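Local coordinates for protein aminotransferase (Helicobacter pylori, PDB 2FNU) that catalyses the PLP-dependent transamination of a UDP-linked 4-keto sugar, the second step in making pseudaminic acid for flagellin modification, at residues V176-H180 with A181-I185; S236-G239 with L240-K244; L243-A246 with P247-Q251; P348-A351 with N352-L355. All coordinates share one frame; numbering follows the deposited sequence.

Contact 1. Residues V176-H180 with A181-I185; sequences VFSFH and AIKPI. With UD1 (uridine-diphosphate-N-acetylglucosamine), chain F; PMP (4'-deoxy-4'-aminopyridoxal-5'-phosphate), chain E.
In H180 the first torsion places CG opposite the backbone N (chi1 -179°) and the second stands the ring across that bond (chi2 -90°), so that ND1 comes within hydrogen-bonding range of the I182 amide, I182 N to H180 ND1 being 3.2 Å with the donor tilted from the ring plane. The same histidine closes a type I beta turn from H180 to K183 through its carbonyl, K183 N to H180 O measuring 2.8 Å. Its imidazole becomes a plate between two carbons: the CB of A181 makes a CH-pi contact over one face, 4.3 Å from the ring centroid, while C6' of the sugar nucleotide lies centrally over the other. NE2 is satisfied by Q30 of the second subunit, which fixes the ring from across the dimer interface. S178 OG accepts from H180 N (3.1 Å) in an ST turn and donates to PMP O2P (2.8 Å). K183 bends at chi2 (-72°) and again at chi4, its CG 3.6 Å from S178 OG. The sugar is joined to the cofactor here as an external aldimine, so K183 NZ is not attached to it and meets PMP O3 at 3.2 Å instead. A strand end holding phosphate, followed by a tight turn offering the lysine that elsewhere in the catalytic cycle carries the cofactor, is characteristic of the active site of fold type I PLP enzymes.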
loop_
_atom_site.group_PDB
_atom_site.type_symbol
_atom_site.label_atom_id
_atom_site.label_comp_id
_atom_site.label_asym_id
_atom_site.label_seq_id
_atom_site.Cartn_x
_atom_site.Cartn_y
_atom_site.Cartn_z
ATOM N N VAL B 176 6.370 -6.019 -13.851
ATOM C CA VAL B 176 6.173 -5.865 -12.407
ATOM C C VAL B 176 7.032 -6.884 -11.674
ATOM O O VAL B 176 7.116 -8.031 -12.096
ATOM C CB VAL B 176 4.692 -6.060 -12.042
ATOM C CG1 VAL B 176 4.486 -6.226 -10.521
ATOM C CG2 VAL B 176 3.874 -4.895 -12.625
ATOM N N PHE B 177 7.662 -6.458 -10.571
ATOM C CA PHE B 177 8.344 -7.373 -9.651
ATOM C C PHE B 177 7.739 -7.257 -8.256
ATOM O O PHE B 177 7.217 -6.211 -7.890
ATOM C CB PHE B 177 9.836 -7.034 -9.576
ATOM C CG PHE B 177 10.562 -7.230 -10.885
ATOM C CD1 PHE B 177 10.812 -6.147 -11.721
ATOM C CD2 PHE B 177 10.957 -8.486 -11.295
ATOM C CE1 PHE B 177 11.474 -6.327 -12.940
ATOM C CE2 PHE B 177 11.616 -8.681 -12.522
ATOM C CZ PHE B 177 11.876 -7.603 -13.343
ATOM N N SER B 178 7.838 -8.326 -7.474
ATOM C CA SER B 178 7.405 -8.273 -6.082
ATOM C C SER B 178 8.601 -8.448 -5.164
ATOM O O SER B 178 9.496 -9.242 -5.444
ATOM C CB SER B 178 6.401 -9.405 -5.790
ATOM O OG SER B 178 6.048 -9.449 -4.403
ATOM N N PHE B 179 8.567 -7.750 -4.030
ATOM C CA PHE B 179 9.580 -7.849 -2.976
ATOM C C PHE B 179 8.899 -8.302 -1.684
ATOM O O PHE B 179 9.375 -8.011 -0.586
ATOM C CB PHE B 179 10.287 -6.506 -2.757
ATOM C CG PHE B 179 10.759 -5.857 -4.027
ATOM C CD1 PHE B 179 10.380 -4.564 -4.326
ATOM C CD2 PHE B 179 11.569 -6.544 -4.925
ATOM C CE1 PHE B 179 10.792 -3.940 -5.526
ATOM C CE2 PHE B 179 11.995 -5.928 -6.110
ATOM C CZ PHE B 179 11.607 -4.635 -6.403
ATOM N N HIS B 180 7.798 -9.036 -1.819
ATOM C CA HIS B 180 7.175 -9.686 -0.670
ATOM C C HIS B 180 8.222 -10.514 0.080
ATOM O O HIS B 180 9.210 -10.974 -0.514
ATOM C CB HIS B 180 6.060 -10.609 -1.150
ATOM C CG HIS B 180 5.321 -11.312 -0.048
ATOM N ND1 HIS B 180 5.710 -12.545 0.447
ATOM C CD2 HIS B 180 4.220 -10.952 0.655
ATOM C CE1 HIS B 180 4.872 -12.911 1.404
ATOM N NE2 HIS B 180 3.948 -11.972 1.535
ATOM N N ALA B 181 7.985 -10.710 1.378
ATOM C CA ALA B 181 8.876 -11.465 2.273
ATOM C C ALA B 181 9.510 -12.711 1.661
ATOM O O ALA B 181 10.666 -13.017 1.945
ATOM C CB ALA B 181 8.102 -11.861 3.521
ATOM N N ILE B 182 8.758 -13.449 0.850
ATOM C CA ILE B 182 9.249 -14.750 0.383
ATOM C C ILE B 182 9.809 -14.704 -1.032
ATOM O O ILE B 182 10.141 -15.756 -1.605
ATOM C CB ILE B 182 8.182 -15.862 0.517
ATOM C CG1 ILE B 182 7.003 -15.578 -0.418
ATOM C CG2 ILE B 182 7.771 -15.974 1.992
ATOM C CD1 ILE B 182 5.922 -16.680 -0.453
ATOM N N LYS B 183 9.928 -13.497 -1.592
ATOM C CA LYS B 183 10.344 -13.356 -2.992
ATOM C C LYS B 183 11.870 -13.324 -3.165
ATOM O O LYS B 183 12.611 -13.345 -2.171
ATOM C CB LYS B 183 9.685 -12.129 -3.608
ATOM C CG LYS B 183 8.168 -12.293 -3.819
ATOM C CD LYS B 183 7.838 -13.241 -4.955
ATOM C CE LYS B 183 6.330 -13.231 -5.244
ATOM N NZ LYS B 183 5.810 -14.584 -5.494
ATOM N N PRO B 184 12.350 -13.342 -4.417
ATOM C CA PRO B 184 13.805 -13.421 -4.629
ATOM C C PRO B 184 14.647 -12.441 -3.812
ATOM O O PRO B 184 15.717 -12.811 -3.321
ATOM C CB PRO B 184 13.939 -13.209 -6.139
ATOM C CG PRO B 184 12.704 -13.924 -6.671
ATOM C CD PRO B 184 11.620 -13.449 -5.703
ATOM N N ILE B 185 14.179 -11.201 -3.691
ATOM C CA ILE B 185 14.698 -10.289 -2.657
ATOM C C ILE B 185 13.476 -9.699 -1.993
ATOM O O ILE B 185 12.380 -9.736 -2.568
ATOM C CB ILE B 185 15.601 -9.144 -3.186
ATOM C CG1 ILE B 185 14.816 -8.201 -4.108
ATOM C CG2 ILE B 185 16.893 -9.708 -3.808
ATOM C CD1 ILE B 185 15.571 -6.883 -4.447
HETATM C "C1'" UD1 F . 0.518 -15.642 -1.935
HETATM C "C2'" UD1 F . 1.072 -16.456 -3.116
HETATM C "C3'" UD1 F . 2.488 -16.039 -3.501
HETATM C "C4'" UD1 F . 2.595 -14.512 -3.611
HETATM C "C5'" UD1 F . 1.987 -13.744 -2.423
HETATM C "C6'" UD1 F . 2.911 -13.737 -1.202
HETATM C "C7'" UD1 F . 0.031 -18.693 -3.167
HETATM C "C8'" UD1 F . 0.025 -20.095 -2.620
HETATM N "N2'" UD1 F . 1.027 -17.883 -2.792
HETATM O "O1'" UD1 F . 1.135 -16.052 -0.713
HETATM O "O3'" UD1 F . 2.848 -16.624 -4.775
HETATM O "O5'" UD1 F . 0.668 -14.219 -2.102
HETATM O "O7'" UD1 F . -0.837 -18.330 -3.923
HETATM N N1 UD1 F . 6.433 -16.695 5.103
HETATM C C2 UD1 F . 7.617 -16.314 5.767
HETATM N N3 UD1 F . 7.802 -15.032 6.122
HETATM C C4 UD1 F . 6.881 -14.091 5.871
HETATM C C5 UD1 F . 5.689 -14.402 5.217
HETATM C C6 UD1 F . 5.450 -15.715 4.830
HETATM O O2 UD1 F . 8.492 -17.178 6.019
HETATM O O4 UD1 F . 7.100 -12.917 6.222
HETATM C C1B UD1 F . 6.251 -18.114 4.737
HETATM C C2B UD1 F . 5.600 -18.813 5.923
HETATM O "O2'" UD1 F . 6.222 -20.087 6.116
HETATM C C3B UD1 F . 4.154 -18.982 5.510
HETATM C C4B UD1 F . 4.250 -19.089 4.003
HETATM O O4B UD1 F . 5.366 -18.277 3.621
HETATM O O3B UD1 F . 3.534 -20.144 6.075
HETATM C C5B UD1 F . 2.982 -18.571 3.355
HETATM O O5B UD1 F . 3.133 -18.693 1.947
HETATM P PA UD1 F . 1.814 -18.664 1.017
HETATM O O1A UD1 F . 2.265 -18.625 -0.436
HETATM O O2A UD1 F . 0.884 -19.770 1.485
HETATM O O3A UD1 F . 1.262 -17.219 1.496
HETATM P PB UD1 F . 0.257 -16.299 0.624
HETATM O O1B UD1 F . -0.984 -17.099 0.255
HETATM O O2B UD1 F . 0.136 -14.966 1.347
HETATM N N1 PMP E . 1.725 -11.724 -9.088
HETATM C C2 PMP E . 2.284 -12.934 -8.767
HETATM C C2A PMP E . 2.667 -13.873 -9.887
HETATM C C3 PMP E . 2.492 -13.257 -7.419
HETATM O O3 PMP E . 3.078 -14.442 -7.076
HETATM C C4 PMP E . 2.109 -12.357 -6.396
HETATM C C4A PMP E . 2.241 -12.714 -4.932
HETATM N N4A PMP E . 2.047 -14.126 -4.686
HETATM C C5 PMP E . 1.600 -11.105 -6.759
HETATM C C6 PMP E . 1.474 -10.795 -8.112
HETATM C C5A PMP E . 1.206 -10.069 -5.720
HETATM O O4P PMP E . 2.407 -9.512 -5.220
HETATM P P PMP E . 2.413 -8.788 -3.776
HETATM O O1P PMP E . 2.358 -9.898 -2.754
HETATM O O2P PMP E . 3.734 -8.082 -3.710
HETATM O O3P PMP E . 1.255 -7.830 -3.696
HETATM O O HOH W 1 12.016 -10.069 -5.840
#

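Contact 2. Residues S236-G239 with L240-K244; sequences SALG and LSQLK
L238 and Q242 lie one turn apart on helix 233-244, an alpha helix, and run side by side in the same direction, with CD1 of L238 4.0 Å from CG of Q242. Beneath them the helical ladder is regular: Q242 N bonds to L238 O at 2.9 Å, and L243 N reaches G239 O at 2.8 Å. The bond angles at hydrogen, 166° and 154°, show that the first is the straighter. G239 adds no side chain to this surface, but its carbonyl oxygen also meets the CB of L243, 3.3 Å away. Farther round the helix CB of L240 lies 3.5 Å from S236 O, whose carbonyl takes the L240 amide.

The helix lies between two others: L240 and L243 pack on helix 32-45, whereas A237, L238 and S241 face helix 13-23, and L238 also touches I234 of the second subunit. Q242 bends at chi2 (-99°), and its amide is hydrogen-bonded through NE2 to D15 OD2 and C10 O and through OE1 to the backbone N of T186. D15 completes the cluster by using its other oxygen, OD1, for the hydroxyl OG of S241.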
loop_
_atom_site.group_PDB
_atom_site.type_symbol
_atom_site.label_atom_id
_atom_site.label_comp_id
_atom_site.label_asym_id
_atom_site.label_seq_id
_atom_site.Cartn_x
_atom_site.Cartn_y
_atom_site.Cartn_z
ATOM N N SER B 236 12.943 0.616 1.566
ATOM C CA SER B 236 13.842 0.904 0.439
ATOM C C SER B 236 15.297 0.591 0.793
ATOM O O SER B 236 16.071 0.112 -0.044
ATOM C CB SER B 236 13.712 2.367 0.019
ATOM O OG SER B 236 12.417 2.615 -0.502
ATOM N N ALA B 237 15.681 0.864 2.037
ATOM C CA ALA B 237 17.035 0.522 2.489
ATOM C C ALA B 237 17.226 -0.989 2.476
ATOM O O ALA B 237 18.273 -1.496 2.058
ATOM C CB ALA B 237 17.250 1.051 3.913
ATOM N N LEU B 238 16.213 -1.714 2.955
ATOM C CA LEU B 238 16.234 -3.157 2.892
ATOM C C LEU B 238 16.352 -3.642 1.447
ATOM O O LEU B 238 17.163 -4.520 1.132
ATOM C CB LEU B 238 14.984 -3.706 3.581
ATOM C CG LEU B 238 14.866 -5.211 3.702
ATOM C CD1 LEU B 238 16.188 -5.834 4.195
ATOM C CD2 LEU B 238 13.680 -5.569 4.630
ATOM N N GLY B 239 15.550 -3.064 0.560
ATOM C CA GLY B 239 15.604 -3.463 -0.859
ATOM C C GLY B 239 16.947 -3.257 -1.523
ATOM O O GLY B 239 17.429 -4.138 -2.248
ATOM N N LEU B 240 17.542 -2.085 -1.294
ATOM C CA LEU B 240 18.864 -1.750 -1.839
ATOM C C LEU B 240 19.899 -2.757 -1.363
ATOM O O LEU B 240 20.711 -3.248 -2.152
ATOM C CB LEU B 240 19.304 -0.362 -1.376
ATOM C CG LEU B 240 19.173 0.880 -2.236
ATOM C CD1 LEU B 240 19.591 2.068 -1.371
ATOM C CD2 LEU B 240 20.052 0.777 -3.469
ATOM N N SER B 241 19.861 -3.072 -0.066
ATOM C CA SER B 241 20.855 -3.962 0.533
ATOM C C SER B 241 20.689 -5.384 0.015
ATOM O O SER B 241 21.677 -6.072 -0.301
ATOM C CB SER B 241 20.743 -3.914 2.067
ATOM O OG SER B 241 21.755 -4.706 2.663
ATOM N N GLN B 242 19.441 -5.831 -0.097
ATOM C CA GLN B 242 19.158 -7.142 -0.673
ATOM C C GLN B 242 19.553 -7.214 -2.158
ATOM O O GLN B 242 20.126 -8.214 -2.618
ATOM C CB GLN B 242 17.661 -7.436 -0.514
ATOM C CG GLN B 242 17.266 -7.796 0.923
ATOM C CD GLN B 242 17.143 -9.288 1.103
ATOM O OE1 GLN B 242 16.288 -9.933 0.479
ATOM N NE2 GLN B 242 18.014 -9.873 1.945
ATOM N N LEU B 243 19.255 -6.160 -2.912
ATOM C CA LEU B 243 19.544 -6.147 -4.352
ATOM C C LEU B 243 21.042 -6.286 -4.611
ATOM O O LEU B 243 21.444 -6.937 -5.579
ATOM C CB LEU B 243 19.001 -4.871 -5.018
ATOM C CG LEU B 243 19.195 -4.792 -6.527
ATOM C CD1 LEU B 243 18.458 -5.912 -7.262
ATOM C CD2 LEU B 243 18.699 -3.440 -6.998
ATOM N N LYS B 244 21.861 -5.699 -3.738
ATOM C CA LYS B 244 23.327 -5.781 -3.892
ATOM C C LYS B 244 23.826 -7.223 -3.873
ATOM O O LYS B 244 24.901 -7.512 -4.422
ATOM C CB LYS B 244 24.034 -4.982 -2.794
ATOM C CG LYS B 244 24.045 -3.482 -3.059
ATOM C CD LYS B 244 24.554 -2.687 -1.861
ATOM C CE LYS B 244 24.575 -1.191 -2.201
ATOM N NZ LYS B 244 24.535 -0.260 -1.028
#

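Contact 3. Residues L243-A246 with P247-Q251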
loop_
_atom_site.group_PDB
_atom_site.type_symbol
_atom_site.label_atom_id
_atom_site.label_comp_id
_atom_site.label_asym_id
_atom_site.label_seq_id
_atom_site.Cartn_x
_atom_site.Cartn_y
_atom_site.Cartn_z
ATOM N N LEU B 243 19.255 -6.160 -2.912
ATOM C CA LEU B 243 19.544 -6.147 -4.352
ATOM C C LEU B 243 21.042 -6.286 -4.611
ATOM O O LEU B 243 21.444 -6.937 -5.579
ATOM C CB LEU B 243 19.001 -4.871 -5.018
ATOM C CG LEU B 243 19.195 -4.792 -6.527
ATOM C CD1 LEU B 243 18.458 -5.912 -7.262
ATOM C CD2 LEU B 243 18.699 -3.440 -6.998
ATOM N N LYS B 244 21.861 -5.699 -3.738
ATOM C CA LYS B 244 23.327 -5.781 -3.892
ATOM C C LYS B 244 23.826 -7.223 -3.873
ATOM O O LYS B 244 24.901 -7.512 -4.422
ATOM C CB LYS B 244 24.034 -4.982 -2.794
ATOM C CG LYS B 244 24.045 -3.482 -3.059
ATOM C CD LYS B 244 24.554 -2.687 -1.861
ATOM C CE LYS B 244 24.575 -1.191 -2.201
ATOM N NZ LYS B 244 24.535 -0.260 -1.028
ATOM N N LYS B 245 23.075 -8.116 -3.221
ATOM C CA LYS B 245 23.449 -9.536 -3.202
ATOM C C LYS B 245 22.455 -10.427 -3.938
ATOM O O LYS B 245 22.452 -11.647 -3.737
ATOM C CB LYS B 245 23.663 -10.045 -1.764
ATOM C CG LYS B 245 22.487 -9.867 -0.849
ATOM C CD LYS B 245 22.720 -10.540 0.498
ATOM C CE LYS B 245 21.779 -9.958 1.531
ATOM N NZ LYS B 245 22.255 -8.619 2.022
ATOM N N ALA B 246 21.628 -9.838 -4.805
ATOM C CA ALA B 246 20.619 -10.653 -5.497
ATOM C C ALA B 246 21.237 -11.834 -6.276
ATOM O O ALA B 246 20.687 -12.921 -6.256
ATOM C CB ALA B 246 19.736 -9.774 -6.411
ATOM N N PRO B 247 22.351 -11.613 -7.002
ATOM C CA PRO B 247 22.939 -12.769 -7.697
ATOM C C PRO B 247 23.422 -13.886 -6.760
ATOM O O PRO B 247 23.269 -15.075 -7.085
ATOM C CB PRO B 247 24.107 -12.148 -8.471
ATOM C CG PRO B 247 23.658 -10.711 -8.700
ATOM C CD PRO B 247 23.033 -10.356 -7.367
ATOM N N PHE B 248 24.006 -13.506 -5.622
ATOM C CA PHE B 248 24.430 -14.471 -4.605
ATOM C C PHE B 248 23.239 -15.285 -4.094
ATOM O O PHE B 248 23.298 -16.519 -4.019
ATOM C CB PHE B 248 25.131 -13.736 -3.450
ATOM C CG PHE B 248 25.418 -14.602 -2.252
ATOM C CD1 PHE B 248 26.594 -15.337 -2.178
ATOM C CD2 PHE B 248 24.511 -14.677 -1.196
ATOM C CE1 PHE B 248 26.860 -16.149 -1.061
ATOM C CE2 PHE B 248 24.772 -15.484 -0.077
ATOM C CZ PHE B 248 25.951 -16.218 -0.023
ATOM N N LEU B 249 22.152 -14.602 -3.746
ATOM C CA LEU B 249 20.973 -15.287 -3.231
ATOM C C LEU B 249 20.399 -16.215 -4.306
ATOM O O LEU B 249 19.988 -17.341 -4.019
ATOM C CB LEU B 249 19.917 -14.254 -2.801
ATOM C CG LEU B 249 20.356 -13.316 -1.667
ATOM C CD1 LEU B 249 19.397 -12.123 -1.500
ATOM C CD2 LEU B 249 20.482 -14.080 -0.340
ATOM N N MET B 250 20.362 -15.732 -5.552
ATOM C CA MET B 250 19.822 -16.511 -6.661
ATOM C C MET B 250 20.662 -17.771 -6.872
ATOM O O MET B 250 20.124 -18.863 -7.136
ATOM C CB MET B 250 19.786 -15.661 -7.939
ATOM C CG MET B 250 19.314 -16.423 -9.172
ATOM S SD MET B 250 18.958 -15.267 -10.509
ATOM C CE MET B 250 19.883 -16.009 -11.860
ATOM N N GLN B 251 21.977 -17.629 -6.739
ATOM C CA GLN B 251 22.861 -18.782 -6.929
ATOM C C GLN B 251 22.728 -19.797 -5.778
ATOM O O GLN B 251 22.852 -21.012 -5.995
ATOM C CB GLN B 251 24.308 -18.339 -7.148
ATOM C CG GLN B 251 25.301 -19.504 -7.350
ATOM C CD GLN B 251 25.031 -20.347 -8.610
ATOM O OE1 GLN B 251 24.401 -19.902 -9.590
ATOM N NE2 GLN B 251 25.520 -21.583 -8.583
#
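The carbonyl oxygen of A246 receives the amide of M250, the M250 N to A246 O distance being 2.9 Å, and this is the shortest sound polar bond between L243-A246 and P247-Q251. A second i to i+4 bond, L249 N to K245 O at 3.0 Å, is nearly linear at its hydrogen (167°). Around this second oxygen the following turn gathers closely: CG of L249 lies 3.4 Å from K245 O, and CB of F248 is likewise 3.4 Å from it.

Of the side-chain contacts, K245 with L249 is the more extended. K245 takes the first torsion in which CG sits between N and C (chi1 57°), and its aliphatic stem then crosses the branched end of L249 at a slant, with K245 CG 3.9 Å from L249 CD1. The ammonium end goes elsewhere, to salt bridges with D15 and D12. The A246-P247 peptide itself brings A246 CB to 3.5 Å from P247 CD.

Just before this turn A246 N makes an i to i+3 bond back to L243 O at 3.0 Å. The arrangement is a helix-to-helix junction with K245 as N-cap of the new helix and a proline, P247, in its first turn, where the missing N-H costs no helical bond.

Contact 4. Residues P348-A351 with N352-L355; sequences PCHA and NLNL
A type I beta turn from H350 to L353 lies in the loop that joins strand 344-347 to helix 355-370, and here its two ends are tied both by backbone and by a ring. L353 N bonds to H350 O at 3.2 Å, coming from above the carbonyl plane. The backbone N of H350, buried here, has no partner anywhere in the model. H350 adopts a first torsion that sets CG between its N and its carbonyl carbon (chi1 58°), folding the imidazole back over the turn. One face of the ring is covered by L353, whose CB stands 4.0 Å from the centroid, 16° off the normal and toward the rim; the two side chains cross at about a right angle. L353 also reaches backwards, its CD2 3.9 Å from P348 CB and 3.2 Å from P348 O, an oxygen hydrogen-bonded to Y260 OH. On the outer side two waters donate to A351 O; one of them is shared with N352 OD1 and the other, weakly, with L353 O.

Beyond the turn N354 occupies the N-cap of the next helix. The ring itself rests on S7 and E8, which line the sugar nucleotide pocket, and on C10. ND1 accepts the amide of N352, with N352 N 3.1 Å from H350 ND1, in a bent bond (138° at the hydrogen), so ND1 is probably unprotonated.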
loop_
_atom_site.group_PDB
_atom_site.type_symbol
_atom_site.label_atom_id
_atom_site.label_comp_id
_atom_site.label_asym_id
_atom_site.label_seq_id
_atom_site.Cartn_x
_atom_site.Cartn_y
_atom_site.Cartn_z
ATOM N N PRO B 348 10.313 -26.714 -0.627
ATOM C CA PRO B 348 11.130 -25.654 -0.037
ATOM C C PRO B 348 12.347 -25.266 -0.879
ATOM O O PRO B 348 13.134 -26.117 -1.305
ATOM C CB PRO B 348 11.543 -26.231 1.325
ATOM C CG PRO B 348 10.400 -27.181 1.673
ATOM C CD PRO B 348 10.016 -27.794 0.339
ATOM N N CYS B 349 12.486 -23.971 -1.121
ATOM C CA CYS B 349 13.542 -23.475 -1.979
ATOM C C CYS B 349 13.710 -21.999 -1.642
ATOM O O CYS B 349 12.809 -21.202 -1.899
ATOM C CB CYS B 349 13.160 -23.646 -3.446
ATOM S SG CYS B 349 14.441 -23.052 -4.581
ATOM N N HIS B 350 14.823 -21.666 -1.001
ATOM C CA HIS B 350 15.199 -20.283 -0.664
ATOM C C HIS B 350 16.692 -20.255 -0.342
ATOM O O HIS B 350 17.334 -21.304 -0.196
ATOM C CB HIS B 350 14.371 -19.724 0.500
ATOM C CG HIS B 350 14.480 -20.533 1.750
ATOM N ND1 HIS B 350 15.531 -20.396 2.634
ATOM C CD2 HIS B 350 13.668 -21.488 2.268
ATOM C CE1 HIS B 350 15.361 -21.234 3.644
ATOM N NE2 HIS B 350 14.246 -21.917 3.441
ATOM N N ALA B 351 17.262 -19.056 -0.278
ATOM C CA ALA B 351 18.722 -18.929 -0.212
ATOM C C ALA B 351 19.334 -19.444 1.084
ATOM O O ALA B 351 20.546 -19.668 1.145
ATOM C CB ALA B 351 19.129 -17.493 -0.437
ATOM N N ASN B 352 18.520 -19.613 2.118
ATOM C CA ASN B 352 19.056 -20.090 3.403
ATOM C C ASN B 352 18.871 -21.578 3.641
ATOM O O ASN B 352 19.171 -22.073 4.733
ATOM C CB ASN B 352 18.472 -19.302 4.570
ATOM C CG ASN B 352 19.196 -17.969 4.806
ATOM O OD1 ASN B 352 20.334 -17.769 4.363
ATOM N ND2 ASN B 352 18.548 -17.071 5.534
ATOM N N LEU B 353 18.398 -22.293 2.628
ATOM C CA LEU B 353 18.202 -23.729 2.735
ATOM C C LEU B 353 19.511 -24.428 2.385
ATOM O O LEU B 353 19.889 -24.496 1.210
ATOM C CB LEU B 353 17.086 -24.148 1.774
ATOM C CG LEU B 353 16.411 -25.499 1.984
ATOM C CD1 LEU B 353 15.715 -25.556 3.343
ATOM C CD2 LEU B 353 15.429 -25.736 0.833
ATOM N N ASN B 354 20.203 -24.925 3.410
ATOM C CA ASN B 354 21.549 -25.474 3.195
ATOM C C ASN B 354 21.534 -26.865 2.561
ATOM O O ASN B 354 20.486 -27.506 2.431
ATOM C CB ASN B 354 22.408 -25.416 4.469
ATOM C CG ASN B 354 21.924 -26.349 5.566
ATOM O OD1 ASN B 354 21.167 -27.282 5.320
ATOM N ND2 ASN B 354 22.387 -26.112 6.789
ATOM N N LEU B 355 22.709 -27.323 2.164
ATOM C CA LEU B 355 22.816 -28.568 1.422
ATOM C C LEU B 355 22.229 -29.761 2.173
ATOM O O LEU B 355 21.496 -30.570 1.603
ATOM C CB LEU B 355 24.284 -28.810 1.042
ATOM C CG LEU B 355 24.658 -30.135 0.388
ATOM C CD1 LEU B 355 23.924 -30.293 -0.915
ATOM C CD2 LEU B 355 26.151 -30.188 0.159
HETATM O O HOH W 2 21.617 -22.205 0.876
HETATM O O HOH W 3 22.332 -17.634 1.828
#

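Taken together, contact 1 lies about 7 Å from the centre of the chain and the other three, centre to centre, 17 to 19 Å from it. Contact 1 holds the sugar nucleotide and PMP directly, and I185 at its far end joins it to the helices: I185 CD1 lies 4.0 Å from L243 CB, and I185 CG2 lies 3.9 Å from A246 CB of contact 3. Contacts 2 and 3 share L243 and K244, and both pack on I185. Contact 4 adjoins contact 3 through A351 CB, 3.7 Å from L249 CD2, but stays about 6 Å from contact 1 between nearest atoms; its H350 side chain is about 8 Å from the bound sugar nucleotide.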